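Local coordinates for BPH (Thiobacillus denitrificans, PDB 5OVS), which assembles into a tetradecameric double ring and, as a bacterial homologue of the proteasome, probably degrades proteins within its inner cavity, at residues T2-R7 / G146-A151; A13-T18 / L165-A170; D60-L65 / F78-T83; G86-H91 / S107-L112. All coordinates share one frame; numbering follows the deposited sequence.

Contact 1. Residues T2-R7 / G146-A151; sequences TVTIVR and GAMYAA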
loop_
_atom_site.group_PDB
_atom_site.type_symbol
_atom_site.label_atom_id
_atom_site.label_comp_id
_atom_site.label_asym_id
_atom_site.label_seq_id
_atom_site.Cartn_x
_atom_site.Cartn_y
_atom_site.Cartn_z
ATOM N N THR K 2 11.265 31.527 13.946
ATOM C CA THR K 2 10.312 32.620 13.882
ATOM C C THR K 2 10.990 33.857 13.320
ATOM O O THR K 2 12.047 34.265 13.799
ATOM C CB THR K 2 9.750 32.976 15.253
ATOM O OG1 THR K 2 9.131 31.816 15.821
ATOM C CG2 THR K 2 8.712 34.089 15.131
ATOM N N VAL K 3 10.362 34.439 12.302
ATOM C CA VAL K 3 10.777 35.724 11.750
ATOM C C VAL K 3 9.575 36.667 11.810
ATOM O O VAL K 3 8.443 36.242 11.577
ATOM C CB VAL K 3 11.281 35.609 10.298
ATOM C CG1 VAL K 3 12.629 34.905 10.247
ATOM C CG2 VAL K 3 10.275 34.893 9.407
ATOM N N THR K 4 9.813 37.926 12.144
ATOM C CA THR K 4 8.741 38.892 12.233
ATOM C C THR K 4 9.088 40.178 11.481
ATOM O O THR K 4 10.267 40.524 11.256
ATOM C CB THR K 4 8.404 39.239 13.691
ATOM O OG1 THR K 4 9.565 39.776 14.329
ATOM C CG2 THR K 4 7.928 37.986 14.466
ATOM N N ILE K 5 8.041 40.884 11.088
ATOM C CA ILE K 5 8.218 42.116 10.377
ATOM C C ILE K 5 7.096 43.071 10.773
ATOM O O ILE K 5 5.946 42.667 10.908
ATOM C CB ILE K 5 8.274 41.857 8.863
ATOM C CG1 ILE K 5 8.937 43.042 8.162
ATOM C CG2 ILE K 5 6.894 41.524 8.319
ATOM C CD1 ILE K 5 9.420 42.720 6.778
ATOM N N VAL K 6 7.461 44.326 11.007
ATOM C CA VAL K 6 6.553 45.304 11.586
ATOM C C VAL K 6 6.793 46.692 10.991
ATOM O O VAL K 6 7.933 47.118 10.740
ATOM C CB VAL K 6 6.698 45.376 13.110
ATOM C CG1 VAL K 6 5.715 46.385 13.685
ATOM C CG2 VAL K 6 6.492 44.000 13.737
ATOM N N ARG K 7 5.678 47.381 10.802
ATOM C CA ARG K 7 5.613 48.693 10.234
ATOM C C ARG K 7 4.790 49.530 11.213
ATOM O O ARG K 7 3.614 49.259 11.417
ATOM C CB ARG K 7 4.888 48.535 8.901
ATOM C CG ARG K 7 4.847 49.760 8.023
ATOM C CD ARG K 7 3.632 49.727 7.111
ATOM N NE ARG K 7 3.363 51.078 6.635
ATOM C CZ ARG K 7 3.569 51.517 5.398
ATOM N NH1 ARG K 7 4.028 50.710 4.449
ATOM N NH2 ARG K 7 3.292 52.781 5.109
ATOM N N GLY K 146 -0.168 36.285 17.438
ATOM C CA GLY K 146 -0.964 36.550 18.626
ATOM C C GLY K 146 -0.325 37.577 19.535
ATOM O O GLY K 146 -0.988 38.497 20.027
ATOM N N ALA K 147 0.978 37.438 19.746
ATOM C CA ALA K 147 1.704 38.383 20.580
ATOM C C ALA K 147 1.709 39.793 19.956
ATOM O O ALA K 147 1.421 40.784 20.640
ATOM C CB ALA K 147 3.117 37.888 20.834
ATOM N N MET K 148 2.008 39.890 18.667
ATOM C CA MET K 148 2.014 41.211 18.016
ATOM C C MET K 148 0.610 41.794 17.884
ATOM O O MET K 148 0.430 43.006 17.953
ATOM C CB MET K 148 2.714 41.154 16.665
ATOM C CG MET K 148 4.182 40.834 16.840
ATOM S SD MET K 148 5.175 40.820 15.360
ATOM C CE MET K 148 4.390 39.495 14.436
ATOM N N TYR K 149 -0.386 40.934 17.732
ATOM C CA TYR K 149 -1.765 41.388 17.742
ATOM C C TYR K 149 -2.059 42.132 19.039
ATOM O O TYR K 149 -2.706 43.173 19.018
ATOM C CB TYR K 149 -2.739 40.217 17.556
ATOM C CG TYR K 149 -4.194 40.587 17.777
ATOM C CD1 TYR K 149 -4.930 41.221 16.789
ATOM C CD2 TYR K 149 -4.819 40.320 18.991
ATOM C CE1 TYR K 149 -6.251 41.570 16.995
ATOM C CE2 TYR K 149 -6.136 40.669 19.205
ATOM C CZ TYR K 149 -6.845 41.283 18.209
ATOM O OH TYR K 149 -8.150 41.620 18.435
ATOM N N ALA K 150 -1.566 41.600 20.153
ATOM C CA ALA K 150 -1.796 42.181 21.471
ATOM C C ALA K 150 -1.007 43.456 21.736
ATOM O O ALA K 150 -1.465 44.310 22.478
ATOM C CB ALA K 150 -1.462 41.165 22.542
ATOM N N ALA K 151 0.176 43.580 21.149
ATOM C CA ALA K 151 1.105 44.658 21.484
ATOM C C ALA K 151 1.245 45.741 20.412
ATOM O O ALA K 151 1.918 46.746 20.632
ATOM C CB ALA K 151 2.474 44.057 21.763
#

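Contact 2. Residues A13-T18 / L165-A170; sequences AIAADT and LGVMAA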
loop_
_atom_site.group_PDB
_atom_site.type_symbol
_atom_site.label_atom_id
_atom_site.label_comp_id
_atom_site.label_asym_id
_atom_site.label_seq_id
_atom_site.Cartn_x
_atom_site.Cartn_y
_atom_site.Cartn_z
ATOM N N ALA K 13 10.579 47.576 11.158
ATOM C CA ALA K 13 11.454 46.661 11.880
ATOM C C ALA K 13 11.286 45.232 11.420
ATOM O O ALA K 13 10.278 44.872 10.820
ATOM C CB ALA K 13 11.224 46.752 13.370
ATOM N N ILE K 14 12.311 44.433 11.689
ATOM C CA ILE K 14 12.342 43.039 11.283
ATOM C C ILE K 14 13.150 42.273 12.322
ATOM O O ILE K 14 14.174 42.771 12.811
ATOM C CB ILE K 14 12.901 42.878 9.846
ATOM C CG1 ILE K 14 12.764 41.433 9.369
ATOM C CG2 ILE K 14 14.348 43.359 9.738
ATOM C CD1 ILE K 14 13.051 41.242 7.899
ATOM N N ALA K 15 12.662 41.091 12.710
ATOM C CA ALA K 15 13.349 40.300 13.737
ATOM C C ALA K 15 13.364 38.810 13.434
ATOM O O ALA K 15 12.678 38.339 12.535
ATOM C CB ALA K 15 12.733 40.560 15.100
ATOM N N ALA K 16 14.177 38.078 14.182
ATOM C CA ALA K 16 14.273 36.636 14.022
ATOM C C ALA K 16 14.856 36.038 15.278
ATOM O O ALA K 16 15.627 36.689 15.980
ATOM C CB ALA K 16 15.135 36.267 12.822
ATOM N N ASP K 17 14.478 34.800 15.562
ATOM C CA ASP K 17 15.146 34.051 16.610
ATOM C C ASP K 17 16.505 33.592 16.047
ATOM O O ASP K 17 16.841 33.891 14.909
ATOM C CB ASP K 17 14.271 32.881 17.095
ATOM C CG ASP K 17 14.501 31.624 16.314
ATOM O OD1 ASP K 17 14.043 31.520 15.153
ATOM O OD2 ASP K 17 15.158 30.731 16.877
ATOM N N THR K 18 17.293 32.886 16.840
ATOM C CA THR K 18 18.635 32.501 16.411
ATOM C C THR K 18 18.961 31.017 16.562
ATOM O O THR K 18 20.115 30.629 16.368
ATOM C CB THR K 18 19.651 33.294 17.221
ATOM O OG1 THR K 18 19.275 33.247 18.596
ATOM C CG2 THR K 18 19.676 34.734 16.751
ATOM N N LEU K 165 9.137 41.297 20.289
ATOM C CA LEU K 165 8.211 40.623 21.182
ATOM C C LEU K 165 7.590 39.415 20.480
ATOM O O LEU K 165 7.356 38.391 21.105
ATOM C CB LEU K 165 7.140 41.587 21.703
ATOM C CG LEU K 165 6.234 41.004 22.799
ATOM C CD1 LEU K 165 7.028 40.701 24.061
ATOM C CD2 LEU K 165 5.080 41.937 23.126
ATOM N N GLY K 166 7.341 39.534 19.179
ATOM C CA GLY K 166 6.770 38.444 18.407
ATOM C C GLY K 166 7.638 37.210 18.442
ATOM O O GLY K 166 7.159 36.088 18.554
ATOM N N VAL K 167 8.934 37.426 18.361
ATOM C CA VAL K 167 9.890 36.343 18.375
ATOM C C VAL K 167 9.966 35.699 19.764
ATOM O O VAL K 167 10.121 34.487 19.868
ATOM C CB VAL K 167 11.269 36.867 17.942
ATOM C CG1 VAL K 167 12.334 35.783 18.065
ATOM C CG2 VAL K 167 11.195 37.413 16.514
ATOM N N MET K 168 9.866 36.515 20.818
ATOM C CA MET K 168 10.035 36.047 22.195
ATOM C C MET K 168 8.854 35.184 22.657
ATOM O O MET K 168 9.020 34.271 23.478
ATOM C CB MET K 168 10.195 37.230 23.157
ATOM C CG MET K 168 11.430 38.097 22.942
ATOM S SD MET K 168 11.213 39.756 23.627
ATOM C CE MET K 168 11.636 39.436 25.336
ATOM N N ALA K 169 7.662 35.502 22.152
ATOM C CA ALA K 169 6.473 34.705 22.418
ATOM C C ALA K 169 6.624 33.310 21.820
ATOM O O ALA K 169 6.247 32.298 22.441
ATOM C CB ALA K 169 5.240 35.381 21.846
ATOM N N ALA K 170 7.171 33.256 20.612
ATOM C CA ALA K 170 7.410 31.974 19.951
ATOM C C ALA K 170 8.459 31.165 20.700
ATOM O O ALA K 170 8.255 29.976 20.981
ATOM C CB ALA K 170 7.822 32.179 18.506
#

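Contact 3. Residues D60-L65 / F78-T83; sequences DYFASL and FCVWNT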
loop_
_atom_site.group_PDB
_atom_site.type_symbol
_atom_site.label_atom_id
_atom_site.label_comp_id
_atom_site.label_asym_id
_atom_site.label_seq_id
_atom_site.Cartn_x
_atom_site.Cartn_y
_atom_site.Cartn_z
ATOM N N ASP K 60 25.030 33.784 -1.347
ATOM C CA ASP K 60 25.781 33.333 -2.523
ATOM C C ASP K 60 25.079 33.783 -3.802
ATOM O O ASP K 60 25.658 34.476 -4.647
ATOM C CB ASP K 60 25.891 31.809 -2.497
ATOM C CG ASP K 60 26.880 31.267 -3.490
ATOM O OD1 ASP K 60 28.084 31.240 -3.168
ATOM O OD2 ASP K 60 26.462 30.820 -4.573
ATOM N N TYR K 61 23.813 33.414 -3.932
ATOM C CA TYR K 61 23.048 33.760 -5.119
ATOM C C TYR K 61 23.055 35.269 -5.398
ATOM O O TYR K 61 23.359 35.698 -6.513
ATOM C CB TYR K 61 21.611 33.255 -5.002
ATOM C CG TYR K 61 20.772 33.606 -6.204
ATOM C CD1 TYR K 61 20.969 32.965 -7.427
ATOM C CD2 TYR K 61 19.788 34.593 -6.128
ATOM C CE1 TYR K 61 20.205 33.293 -8.538
ATOM C CE2 TYR K 61 19.019 34.927 -7.227
ATOM C CZ TYR K 61 19.227 34.278 -8.431
ATOM O OH TYR K 61 18.458 34.611 -9.521
ATOM N N PHE K 62 22.723 36.065 -4.385
ATOM C CA PHE K 62 22.570 37.510 -4.572
ATOM C C PHE K 62 23.910 38.207 -4.756
ATOM O O PHE K 62 23.986 39.216 -5.459
ATOM C CB PHE K 62 21.755 38.143 -3.429
ATOM C CG PHE K 62 20.285 37.784 -3.459
ATOM C CD1 PHE K 62 19.508 38.040 -4.588
ATOM C CD2 PHE K 62 19.668 37.192 -2.356
ATOM C CE1 PHE K 62 18.155 37.712 -4.615
ATOM C CE2 PHE K 62 18.319 36.860 -2.382
ATOM C CZ PHE K 62 17.562 37.124 -3.509
ATOM N N ALA K 63 24.963 37.666 -4.144
ATOM C CA ALA K 63 26.327 38.145 -4.380
ATOM C C ALA K 63 26.769 37.899 -5.828
ATOM O O ALA K 63 27.486 38.723 -6.414
ATOM C CB ALA K 63 27.300 37.490 -3.414
ATOM N N SER K 64 26.338 36.777 -6.408
ATOM C CA SER K 64 26.720 36.435 -7.778
ATOM C C SER K 64 26.048 37.319 -8.840
ATOM O O SER K 64 26.588 37.484 -9.933
ATOM C CB SER K 64 26.457 34.951 -8.065
ATOM O OG SER K 64 25.075 34.649 -8.065
ATOM N N LEU K 65 24.890 37.898 -8.526
ATOM C CA LEU K 65 24.199 38.770 -9.480
ATOM C C LEU K 65 25.043 39.985 -9.856
ATOM O O LEU K 65 25.870 40.441 -9.067
ATOM C CB LEU K 65 22.868 39.254 -8.904
ATOM C CG LEU K 65 21.799 38.204 -8.598
ATOM C CD1 LEU K 65 20.537 38.902 -8.123
ATOM C CD2 LEU K 65 21.508 37.331 -9.814
ATOM N N PHE K 78 8.218 39.299 -6.867
ATOM C CA PHE K 78 7.773 38.072 -7.510
ATOM C C PHE K 78 8.723 37.636 -8.628
ATOM O O PHE K 78 9.070 36.469 -8.758
ATOM C CB PHE K 78 6.376 38.209 -8.095
ATOM C CG PHE K 78 6.011 37.048 -8.944
ATOM C CD1 PHE K 78 5.785 35.812 -8.357
ATOM C CD2 PHE K 78 5.998 37.155 -10.318
ATOM C CE1 PHE K 78 5.498 34.705 -9.128
ATOM C CE2 PHE K 78 5.714 36.055 -11.099
ATOM C CZ PHE K 78 5.463 34.826 -10.504
ATOM N N CYS K 79 9.113 38.600 -9.440
ATOM C CA CYS K 79 10.000 38.380 -10.556
ATOM C C CYS K 79 11.364 37.835 -10.117
ATOM O O CYS K 79 11.908 36.896 -10.720
ATOM C CB CYS K 79 10.157 39.717 -11.276
ATOM S SG CYS K 79 11.205 39.666 -12.713
ATOM N N VAL K 80 11.919 38.423 -9.066
ATOM C CA VAL K 80 13.189 37.958 -8.486
ATOM C C VAL K 80 13.052 36.533 -7.916
ATOM O O VAL K 80 13.873 35.647 -8.213
ATOM C CB VAL K 80 13.665 38.929 -7.382
ATOM C CG1 VAL K 80 14.790 38.334 -6.553
ATOM C CG2 VAL K 80 14.110 40.248 -7.999
ATOM N N TRP K 81 12.009 36.308 -7.105
ATOM C CA TRP K 81 11.795 34.984 -6.509
ATOM C C TRP K 81 11.517 33.914 -7.548
ATOM O O TRP K 81 11.964 32.779 -7.397
ATOM C CB TRP K 81 10.708 35.000 -5.429
ATOM C CG TRP K 81 11.286 34.780 -4.083
ATOM C CD1 TRP K 81 11.079 33.710 -3.276
ATOM C CD2 TRP K 81 12.227 35.622 -3.406
ATOM N NE1 TRP K 81 11.804 33.842 -2.119
ATOM C CE2 TRP K 81 12.520 35.007 -2.175
ATOM C CE3 TRP K 81 12.837 36.844 -3.717
ATOM C CZ2 TRP K 81 13.400 35.567 -1.249
ATOM C CZ3 TRP K 81 13.713 37.405 -2.796
ATOM C CH2 TRP K 81 13.983 36.764 -1.574
ATOM N N ASN K 82 10.813 34.268 -8.615
ATOM C CA ASN K 82 10.563 33.293 -9.670
ATOM C C ASN K 82 11.849 32.879 -10.376
ATOM O O ASN K 82 12.041 31.711 -10.645
ATOM C CB ASN K 82 9.555 33.814 -10.689
ATOM C CG ASN K 82 8.955 32.698 -11.519
ATOM O OD1 ASN K 82 8.219 31.855 -11.001
ATOM N ND2 ASN K 82 9.271 32.679 -12.802
ATOM N N THR K 83 12.722 33.845 -10.667
ATOM C CA THR K 83 14.056 33.568 -11.210
ATOM C C THR K 83 14.906 32.796 -10.188
ATOM O O THR K 83 15.531 31.805 -10.535
ATOM C CB THR K 83 14.771 34.880 -11.626
ATOM O OG1 THR K 83 14.051 35.490 -12.704
ATOM C CG2 THR K 83 16.204 34.638 -12.079
#

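Contact 4. Residues G86-H91 / S107-L112; sequences GALKEH and SRMDVL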
loop_
_atom_site.group_PDB
_atom_site.type_symbol
_atom_site.label_atom_id
_atom_site.label_comp_id
_atom_site.label_asym_id
_atom_site.label_seq_id
_atom_site.Cartn_x
_atom_site.Cartn_y
_atom_site.Cartn_z
ATOM N N GLY K 86 14.325 28.995 -10.093
ATOM C CA GLY K 86 14.994 28.291 -11.179
ATOM C C GLY K 86 16.458 28.049 -10.885
ATOM O O GLY K 86 17.009 27.042 -11.303
ATOM N N ALA K 87 17.082 28.975 -10.165
ATOM C CA ALA K 87 18.457 28.787 -9.704
ATOM C C ALA K 87 18.549 27.798 -8.535
ATOM O O ALA K 87 19.518 27.051 -8.446
ATOM C CB ALA K 87 19.077 30.122 -9.325
ATOM N N LEU K 88 17.558 27.789 -7.641
ATOM C CA LEU K 88 17.532 26.814 -6.530
ATOM C C LEU K 88 17.521 25.377 -7.030
ATOM O O LEU K 88 18.179 24.513 -6.468
ATOM C CB LEU K 88 16.321 27.026 -5.625
ATOM C CG LEU K 88 16.304 28.314 -4.803
ATOM C CD1 LEU K 88 14.968 28.489 -4.102
ATOM C CD2 LEU K 88 17.439 28.347 -3.790
ATOM N N LYS K 89 16.761 25.131 -8.092
ATOM C CA LYS K 89 16.711 23.812 -8.704
ATOM C C LYS K 89 17.979 23.507 -9.484
ATOM O O LYS K 89 18.517 22.411 -9.391
ATOM C CB LYS K 89 15.530 23.721 -9.651
ATOM C CG LYS K 89 14.199 23.793 -8.944
ATOM C CD LYS K 89 13.068 23.857 -9.945
ATOM C CE LYS K 89 12.826 22.508 -10.610
ATOM N NZ LYS K 89 11.740 22.622 -11.620
ATOM N N GLU K 90 18.448 24.483 -10.258
ATOM C CA GLU K 90 19.546 24.254 -11.187
ATOM C C GLU K 90 20.927 24.183 -10.542
ATOM O O GLU K 90 21.730 23.360 -10.940
ATOM C CB GLU K 90 19.560 25.328 -12.270
ATOM C CG GLU K 90 20.467 24.964 -13.439
ATOM C CD GLU K 90 20.735 26.128 -14.366
ATOM O OE1 GLU K 90 20.095 27.190 -14.192
ATOM O OE2 GLU K 90 21.593 25.973 -15.266
ATOM N N HIS K 91 21.212 25.044 -9.570
ATOM C CA HIS K 91 22.558 25.130 -8.989
ATOM C C HIS K 91 22.678 24.698 -7.542
ATOM O O HIS K 91 23.777 24.410 -7.106
ATOM C CB HIS K 91 23.097 26.557 -9.098
ATOM C CG HIS K 91 23.024 27.121 -10.482
ATOM N ND1 HIS K 91 23.880 26.732 -11.490
ATOM C CD2 HIS K 91 22.189 28.038 -11.029
ATOM C CE1 HIS K 91 23.579 27.386 -12.599
ATOM N NE2 HIS K 91 22.557 28.186 -12.346
ATOM N N SER K 107 9.406 26.604 -3.044
ATOM C CA SER K 107 10.804 26.959 -2.846
ATOM C C SER K 107 11.289 26.518 -1.452
ATOM O O SER K 107 12.458 26.695 -1.118
ATOM C CB SER K 107 11.017 28.457 -3.076
ATOM O OG SER K 107 10.596 28.829 -4.385
ATOM N N ARG K 108 10.384 25.947 -0.657
ATOM C CA ARG K 108 10.682 25.383 0.662
ATOM C C ARG K 108 11.086 26.389 1.737
ATOM O O ARG K 108 11.480 25.989 2.836
ATOM C CB ARG K 108 11.757 24.295 0.574
ATOM C CG ARG K 108 11.474 23.219 -0.454
ATOM C CD ARG K 108 10.223 22.431 -0.134
ATOM N NE ARG K 108 10.262 21.164 -0.857
ATOM C CZ ARG K 108 10.533 19.969 -0.320
ATOM N NH1 ARG K 108 10.761 19.830 0.987
ATOM N NH2 ARG K 108 10.551 18.889 -1.100
ATOM N N MET K 109 10.976 27.681 1.451
ATOM C CA MET K 109 11.251 28.681 2.453
ATOM C C MET K 109 10.199 29.767 2.383
ATOM O O MET K 109 9.618 30.030 1.337
ATOM C CB MET K 109 12.645 29.263 2.258
ATOM C CG MET K 109 12.943 29.617 0.827
ATOM S SD MET K 109 14.356 30.702 0.654
ATOM C CE MET K 109 14.322 30.935 -1.116
ATOM N N ASP K 110 9.929 30.367 3.526
ATOM C CA ASP K 110 9.098 31.542 3.598
ATOM C C ASP K 110 10.037 32.671 4.003
ATOM O O ASP K 110 10.937 32.459 4.812
ATOM C CB ASP K 110 8.008 31.338 4.639
ATOM C CG ASP K 110 7.103 30.156 4.318
ATOM O OD1 ASP K 110 6.608 30.060 3.179
ATOM O OD2 ASP K 110 6.859 29.326 5.211
ATOM N N VAL K 111 9.881 33.858 3.432
ATOM C CA VAL K 111 10.723 34.980 3.866
ATOM C C VAL K 111 9.952 36.260 4.108
ATOM O O VAL K 111 8.873 36.461 3.556
ATOM C CB VAL K 111 11.880 35.275 2.884
ATOM C CG1 VAL K 111 12.630 33.999 2.568
ATOM C CG2 VAL K 111 11.358 35.963 1.630
ATOM N N LEU K 112 10.511 37.097 4.973
ATOM C CA LEU K 112 10.042 38.460 5.143
ATOM C C LEU K 112 11.149 39.397 4.616
ATOM O O LEU K 112 12.333 39.120 4.783
ATOM C CB LEU K 112 9.716 38.723 6.602
ATOM C CG LEU K 112 8.676 37.753 7.194
ATOM C CD1 LEU K 112 8.558 37.964 8.689
ATOM C CD2 LEU K 112 7.326 37.941 6.529
#

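Contact 1. Residues T2-R7 / G146-A151
T4 is the first residue of the T2-R7 segment to meet the helix, and it does so with its methyl branch: CG2 lies 3.8 Å from M148 CE, while T4 CB is 4.0 Å from M148 SD. The hydroxyl takes no part, because the first torsion (chi1 59°) swings OG1 off to one side, where it hydrogen-bonds to the carbonyl of A163. A polar side chain therefore offers only carbon to M148. I5 points the other way and packs on I14. At V6 the strand faces the helix again, and V6 CG2 comes within 3.8 Å of M148 SD. One thioether thus serves both residues, its sulfur bridging T4 and V6 and its methyl turned to T4. M148 leaves the helix extended and folds at its last torsion (chi3 -62°), which lays CE beside the T4 branch. The long side chain spans a wide gap: the CA atoms of V6 and M148 are 8.9 Å apart. Around it, V167 packs on T4, A163 on V6, and F134 on V6 and M148. A helix packed on one face of an antiparallel sheet is the outer layer of the four-layered alpha-beta-beta-alpha sandwich of proteasome-type hydrolases.

Contact 2. Residues A13-T18 / L165-A170
V167 carries this whole contact from the helix side, its two methyls fitted against A15-D17 and touching both main chain and CB atoms. The tight part is at CG1, which lies 3.4 Å from D17 N and 3.6 Å from D17 CB; the CA atoms of V167 and D17 are 6.0 Å apart, so helix and chain run very close here. A trans first torsion (chi1 175°) carries CG1 to this position, while CG2 is turned along the strand to A15 CB, at 3.8 Å. A15 faces the helix; A16 points its methyl away and is touched only at its main chain. Looser are M168, which turns away from the strand, and L165; both are partly exposed, though they pack on Y149 and A150, respectively, of a neighbouring subunit. The chemistry is sharply divided. The D17 carboxylate is led off from the helix, OD1 to K37 by a salt bridge and to the N of T2, OD2 to the N atoms of L19 and G178. V167 thus packs on the D17 main chain and CB while the carboxylate has four polar partners, an arrangement consistent with the Asp-Lys pair near the N terminus of proteasome beta subunits.

Contact 3. Residues D60-L65 / F78-T83
The F62 ring meets the second helix with its edge: V80 CG1 lies near the ring plane, 3.9 Å from F62 CE1, and W81 CZ3 also comes up to the rim, 3.9 Å from F62 CZ. On one face of F62 is its neighbour Y61, whose CD2 stands 3.7 Å above the plane and is offset toward the rim; F62 CE1 in turn lies at the edge of the Y61 ring. The F62 and W81 side chains cross at about a right angle. Y61 takes a different route from the helix, its first torsion fully trans (chi1 179°), and its ring runs out until OH is 3.4 Å from T83 CG2. That methyl is turned outward because the T83 hydroxyl is held on its own helix, OG1 donating to C79 O at 3.2 Å. C79 O also accepts from T83 N, the two donors arriving from opposite faces of the carbonyl plane. The segment axes come no closer than 12.8 Å, at 110° between their directions, a gap these side chains span. P69 packs on both F62 and V80, and N82 ND2 hydrogen-bonds to H91 O of a neighbouring subunit. With no hydrogen bond across it, the contact rests on the F62 edge, the V80 and T83 methyls, the W81 ring and the Y61 hydroxyl, by van der Waals contact, while the T83 hydroxyl is taken up by C79 O.

Contact 4. Residues G86-H91 / S107-L112
S107 OG is gripped by two groups, hydrogen-bonding to H85 ND1 and to R126 NH1, so the serine is tied both to the helix that carries L88 and to a loop. Its hydroxyl thus spoken for, S107 presents carbon to the helix: S107 CB lies 4.1 Å from L88 CD1. The same methyl of L88 meets M109 CE at 3.9 Å, the two side chains reaching toward each other tip to tip. L88 CD1 is accordingly the single atom through which the G86-H91 helix touches both residues, and the summed buried surface is a modest 92 Å². M109 gets there by a bent first step and a straight run. Its chi1 of 46° tucks CG in over the main chain, after which the side chain is extended and delivers CE at its far end. R108, between the two contact residues, has a positive phi of 67°, consistent with a tight turn there before the chain enters the strand. I57 and L94 pack on L88; L58, L84 and W81 pack on M109. Beside this apolar centre a salt bridge between K89 NZ and E105 OE1 joins the helix to the chain just before S107. Beyond M109, V111 pairs with V122 in the five-stranded antiparallel sheet. The helix thus packs over the turn leading into a strand of this sheet, as in the second helical layer of the alpha-beta-beta-alpha sandwich shared by proteasome subunits.

From the N terminus, strand 3-8 opens contact 1 and its sheet neighbour 11-16 opens contact 2. The chain then lays down the first two strands of the other sheet. Contact 3 closes a short loop between helices 54-64 and 74-91, and contact 4, in series with it, returns from helix 74-91 to the turn before strand 111-115. Both lie within the long loops of contacts 1 and 2, which close in the order they opened, at helices 141-151 and 159-173, and therefore cross. Contacts 1 and 2 tie one helical layer to its sheet; with centres about 23 to 27 Å away, contact 3 joins two helices of the other layer and contact 4 ties it to the approach to strand 111-115. L112 meets V3 and I14 where the sheets face each other.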